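Local coordinates for protein FMN Adenylyltransferase (Candida glabrata, PDB 3FWK) that catalyses transfer of an adenylyl group from ATP to FMN, the step that makes FAD in flavin cofactor synthesis, at residues 114-126 and 217-231. Sequence-based numbering, arbitrary orientation. Where two conformers were deposited one is given.
Sequences HDDTFKTLENFIE and CELYRYGFTSLGNVE
The ring of Phe-118 is clamped between Val-230 and Leu-219. Val-230 CG1 sits over one face, 4.0 Å from the ring centroid, and Leu-219 CD1 covers the opposite face at 4.1 Å; both are CH-pi contacts. Near the ring plane, Phe-118 CE2 lies 3.4 Å from Gly-228 O. At the CZ end of the ring, Phe-224 CE1 approaches obliquely, the planes at 70°. One water bridges the backbones, accepting from Phe-118 N and donating to Gly-228 O. Nearby, Val-230 N donates to Asp-116 O at 2.9 Å, fairly straight at 157°. The carboxylate of Asp-116 stacks on the amide of Asn-229, the planes nearly parallel, and Asn-229 OD1 accepts a hydrogen bond from Glu-232 N. Asp-116 OD2 lies 2.6 Å from Glu-231 OE1; a shared proton would explain this, but the placing of Glu-231 is doubtful.

Along the helix, Thr-120 and Leu-219 meet tip to tip, while Thr-120 OG1 is hydrogen-bonded to Asp-277 and to Ala-274 N. Phe-124 CG is anti to its backbone N (chi1 -177°), carrying the ring out to Cys-217. Cys-217 N lies over the ring centre; on the same face Cys-217 CB makes a CH-pi contact, 4.2 Å from the Phe-124 centroid. Cys-217 SG turns toward Thr-120 CG2 and Leu-121 CD1.

The contact packs the N-terminal turns of helix 119-131, which follows strand 107-111 of the Rossmann-like alpha/beta fold, against the loop after helix 202-212.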
# COMPACT_ATOMS: atom_id res chain seq x y z
N HIS A 114 14.40 6.27 4.28
CA HIS A 114 15.39 7.04 3.51
C HIS A 114 15.35 8.47 3.95
O HIS A 114 14.29 8.97 4.42
CB HIS A 114 15.06 6.99 2.00
CG HIS A 114 15.00 5.61 1.44
ND1 HIS A 114 13.85 4.85 1.42
CD2 HIS A 114 15.97 4.82 0.93
CE1 HIS A 114 14.10 3.67 0.89
NE2 HIS A 114 15.39 3.62 0.58
N ASP A 115 16.46 9.17 3.74
CA ASP A 115 16.55 10.53 4.23
C ASP A 115 15.73 11.52 3.41
O ASP A 115 15.54 12.63 3.84
CB ASP A 115 17.99 10.97 4.37
CG ASP A 115 18.69 11.10 3.08
OD1 ASP A 115 18.21 11.23 1.97
OD2 ASP A 115 19.95 11.11 3.19
N ASP A 116 15.19 11.08 2.27
CA ASP A 116 14.46 11.94 1.35
C ASP A 116 13.00 11.51 1.21
O ASP A 116 12.34 11.81 0.21
CB ASP A 116 15.17 12.05 0.00
CG ASP A 116 15.33 10.72 -0.70
OD1 ASP A 116 14.94 9.66 -0.13
OD2 ASP A 116 15.85 10.73 -1.87
N THR A 117 12.49 10.85 2.23
CA THR A 117 11.06 10.43 2.28
C THR A 117 10.18 11.64 2.62
O THR A 117 10.55 12.47 3.44
CB THR A 117 10.90 9.36 3.37
OG1 THR A 117 11.81 8.28 3.13
CG2 THR A 117 9.50 8.80 3.44
N PHE A 118 8.99 11.71 2.04
CA PHE A 118 8.03 12.73 2.41
C PHE A 118 7.68 12.63 3.90
O PHE A 118 7.38 11.54 4.42
CB PHE A 118 6.70 12.56 1.64
CG PHE A 118 6.72 13.14 0.26
CD1 PHE A 118 6.39 14.47 0.04
CD2 PHE A 118 7.09 12.34 -0.83
CE1 PHE A 118 6.42 15.02 -1.22
CE2 PHE A 118 7.11 12.90 -2.13
CZ PHE A 118 6.81 14.23 -2.30
N LYS A 119 7.62 13.78 4.57
CA LYS A 119 7.21 13.81 5.99
C LYS A 119 5.81 13.19 6.16
O LYS A 119 5.55 12.48 7.13
CB LYS A 119 7.19 15.24 6.49
CG LYS A 119 6.86 15.35 7.96
CD LYS A 119 7.89 14.63 8.85
CE LYS A 119 7.86 15.11 10.29
NZ LYS A 119 9.21 14.80 10.95
N THR A 120 4.89 13.48 5.24
CA THR A 120 3.52 12.97 5.40
C THR A 120 3.54 11.44 5.36
O THR A 120 2.76 10.78 6.04
CB THR A 120 2.61 13.50 4.29
OG1 THR A 120 2.50 14.91 4.39
CG2 THR A 120 1.20 12.93 4.44
N LEU A 121 4.40 10.86 4.50
CA LEU A 121 4.53 9.43 4.44
C LEU A 121 5.12 8.85 5.75
O LEU A 121 4.63 7.84 6.25
CB LEU A 121 5.35 9.02 3.22
CG LEU A 121 5.34 7.56 2.86
CD1 LEU A 121 3.93 6.98 2.70
CD2 LEU A 121 6.09 7.42 1.55
N GLU A 122 6.18 9.48 6.30
CA GLU A 122 6.68 9.06 7.62
C GLU A 122 5.57 9.08 8.65
O GLU A 122 5.40 8.12 9.43
CB GLU A 122 7.83 9.98 8.08
CG GLU A 122 9.07 10.00 7.19
CD GLU A 122 9.95 8.81 7.31
OE1 GLU A 122 9.68 7.86 8.08
OE2 GLU A 122 11.02 8.85 6.63
N ASN A 123 4.79 10.18 8.68
CA ASN A 123 3.70 10.30 9.63
C ASN A 123 2.71 9.15 9.42
O ASN A 123 2.23 8.54 10.39
CB ASN A 123 2.95 11.60 9.44
CG ASN A 123 3.71 12.83 9.88
OD1 ASN A 123 4.71 12.75 10.60
ND2 ASN A 123 3.21 14.00 9.46
N PHE A 124 2.39 8.86 8.16
CA PHE A 124 1.38 7.86 7.86
C PHE A 124 1.84 6.46 8.26
O PHE A 124 1.04 5.64 8.74
CB PHE A 124 1.06 7.91 6.38
CG PHE A 124 -0.02 6.94 6.00
CD1 PHE A 124 -1.32 7.16 6.44
CD2 PHE A 124 0.26 5.80 5.27
CE1 PHE A 124 -2.35 6.28 6.12
CE2 PHE A 124 -0.78 4.87 4.98
CZ PHE A 124 -2.07 5.14 5.42
N ILE A 125 3.13 6.15 8.06
CA ILE A 125 3.66 4.85 8.49
C ILE A 125 3.52 4.70 10.01
O ILE A 125 3.13 3.65 10.51
CB ILE A 125 5.10 4.68 8.02
CG1 ILE A 125 5.12 4.57 6.47
CG2 ILE A 125 5.75 3.48 8.70
CD1 ILE A 125 6.52 4.75 5.87
N GLU A 126 3.83 5.76 10.74
CA GLU A 126 3.68 5.70 12.22
C GLU A 126 2.21 5.54 12.62
O GLU A 126 1.89 4.72 13.49
CB GLU A 126 4.28 6.99 12.78
CG GLU A 126 5.79 6.98 12.58
CD GLU A 126 6.46 8.37 12.62
OE1 GLU A 126 5.81 9.35 13.04
OE2 GLU A 126 7.63 8.47 12.17
N CYS A 217 -2.51 7.53 2.89
CA CYS A 217 -1.59 8.67 2.87
C CYS A 217 -2.21 9.84 2.14
O CYS A 217 -2.54 9.72 0.95
CB CYS A 217 -0.29 8.28 2.23
SG CYS A 217 0.92 9.66 2.25
N GLU A 218 -2.40 10.98 2.82
CA GLU A 218 -3.23 12.01 2.23
C GLU A 218 -2.55 12.79 1.13
O GLU A 218 -3.18 13.60 0.45
CB GLU A 218 -3.88 12.91 3.32
CG GLU A 218 -5.14 12.28 3.95
CD GLU A 218 -6.30 12.19 2.96
OE1 GLU A 218 -6.71 11.07 2.65
OE2 GLU A 218 -6.77 13.23 2.46
N LEU A 219 -1.26 12.52 0.84
CA LEU A 219 -0.67 13.08 -0.37
C LEU A 219 -1.45 12.73 -1.64
O LEU A 219 -1.51 13.53 -2.57
CB LEU A 219 0.80 12.66 -0.52
CG LEU A 219 1.72 13.27 0.55
CD1 LEU A 219 3.11 12.64 0.43
CD2 LEU A 219 1.77 14.82 0.46
N TYR A 220 -2.03 11.52 -1.72
CA TYR A 220 -2.77 11.16 -2.93
C TYR A 220 -3.92 12.11 -3.18
O TYR A 220 -4.24 12.43 -4.34
CB TYR A 220 -3.28 9.71 -2.83
CG TYR A 220 -2.17 8.70 -2.70
CD1 TYR A 220 -1.15 8.61 -3.66
CD2 TYR A 220 -2.12 7.84 -1.59
CE1 TYR A 220 -0.12 7.67 -3.51
CE2 TYR A 220 -1.11 6.89 -1.45
CZ TYR A 220 -0.14 6.82 -2.39
OH TYR A 220 0.86 5.89 -2.20
N ARG A 221 -4.54 12.63 -2.12
CA ARG A 221 -5.65 13.57 -2.24
C ARG A 221 -5.24 14.84 -2.99
O ARG A 221 -6.10 15.51 -3.55
CB ARG A 221 -6.19 13.88 -0.83
CG ARG A 221 -7.29 14.93 -0.78
CD ARG A 221 -8.62 14.41 -1.42
NE ARG A 221 -9.64 15.48 -1.40
CZ ARG A 221 -9.71 16.45 -2.30
NH1 ARG A 221 -8.90 16.48 -3.36
NH2 ARG A 221 -10.63 17.40 -2.16
N TYR A 222 -3.97 15.20 -2.92
CA TYR A 222 -3.46 16.43 -3.50
C TYR A 222 -2.90 16.26 -4.90
O TYR A 222 -2.35 17.20 -5.47
CB TYR A 222 -2.41 17.05 -2.56
CG TYR A 222 -3.05 17.65 -1.30
CD1 TYR A 222 -3.27 19.02 -1.21
CD2 TYR A 222 -3.42 16.85 -0.23
CE1 TYR A 222 -3.89 19.59 -0.09
CE2 TYR A 222 -4.05 17.40 0.89
CZ TYR A 222 -4.27 18.77 0.95
OH TYR A 222 -4.89 19.32 2.05
N GLY A 223 -3.07 15.07 -5.50
CA GLY A 223 -2.71 14.89 -6.92
C GLY A 223 -1.49 14.02 -7.14
O GLY A 223 -1.12 13.77 -8.29
N PHE A 224 -0.85 13.55 -6.07
CA PHE A 224 0.24 12.59 -6.25
C PHE A 224 -0.34 11.25 -6.63
O PHE A 224 -1.38 10.82 -6.09
CB PHE A 224 1.03 12.46 -4.94
CG PHE A 224 1.82 13.69 -4.62
CD1 PHE A 224 3.10 13.84 -5.12
CD2 PHE A 224 1.30 14.71 -3.83
CE1 PHE A 224 3.84 14.97 -4.80
CE2 PHE A 224 2.01 15.86 -3.56
CZ PHE A 224 3.29 15.98 -4.02
N THR A 225 0.35 10.55 -7.56
CA THR A 225 -0.01 9.19 -7.90
C THR A 225 1.06 8.19 -7.54
O THR A 225 0.81 6.99 -7.54
CB THR A 225 -0.33 9.07 -9.40
OG1 THR A 225 0.79 9.53 -10.17
CG2 THR A 225 -1.55 9.91 -9.75
N SER A 226 2.26 8.66 -7.25
CA SER A 226 3.35 7.79 -6.85
C SER A 226 4.32 8.53 -5.99
O SER A 226 4.88 9.55 -6.46
CB SER A 226 4.16 7.33 -8.10
OG SER A 226 5.27 6.52 -7.78
N LEU A 227 4.55 8.01 -4.78
CA LEU A 227 5.30 8.72 -3.76
C LEU A 227 6.75 8.28 -3.87
O LEU A 227 7.17 7.29 -3.30
CB LEU A 227 4.71 8.45 -2.38
CG LEU A 227 3.23 8.84 -2.27
CD1 LEU A 227 2.70 8.49 -0.87
CD2 LEU A 227 2.94 10.30 -2.63
N GLY A 228 7.51 8.97 -4.69
CA GLY A 228 8.94 8.77 -4.73
C GLY A 228 9.53 9.70 -3.67
O GLY A 228 8.87 10.07 -2.68
N ASN A 229 10.70 10.20 -3.93
CA ASN A 229 11.37 11.01 -2.95
C ASN A 229 10.96 12.49 -3.05
O ASN A 229 10.34 12.94 -4.04
CB ASN A 229 12.87 10.80 -3.02
CG ASN A 229 13.46 11.30 -4.29
OD1 ASN A 229 13.30 12.45 -4.64
ND2 ASN A 229 14.18 10.42 -4.98
N VAL A 230 11.32 13.26 -2.03
CA VAL A 230 10.87 14.66 -1.97
C VAL A 230 11.48 15.52 -3.04
O VAL A 230 10.87 16.54 -3.43
CB VAL A 230 11.14 15.33 -0.59
CG1 VAL A 230 10.34 14.69 0.45
CG2 VAL A 230 12.65 15.33 -0.22
N GLU A 231 12.68 15.17 -3.50
CA GLU A 231 13.37 16.01 -4.46
C GLU A 231 12.83 15.82 -5.87
O GLU A 231 12.90 16.75 -6.66
CB GLU A 231 14.91 15.85 -4.37
CG GLU A 231 15.61 14.49 -4.68
CD GLU A 231 15.69 13.53 -3.49
OE1 GLU A 231 16.59 12.64 -3.55
OE2 GLU A 231 14.91 13.71 -2.52
O HOH W 1 8.75 9.54 0.03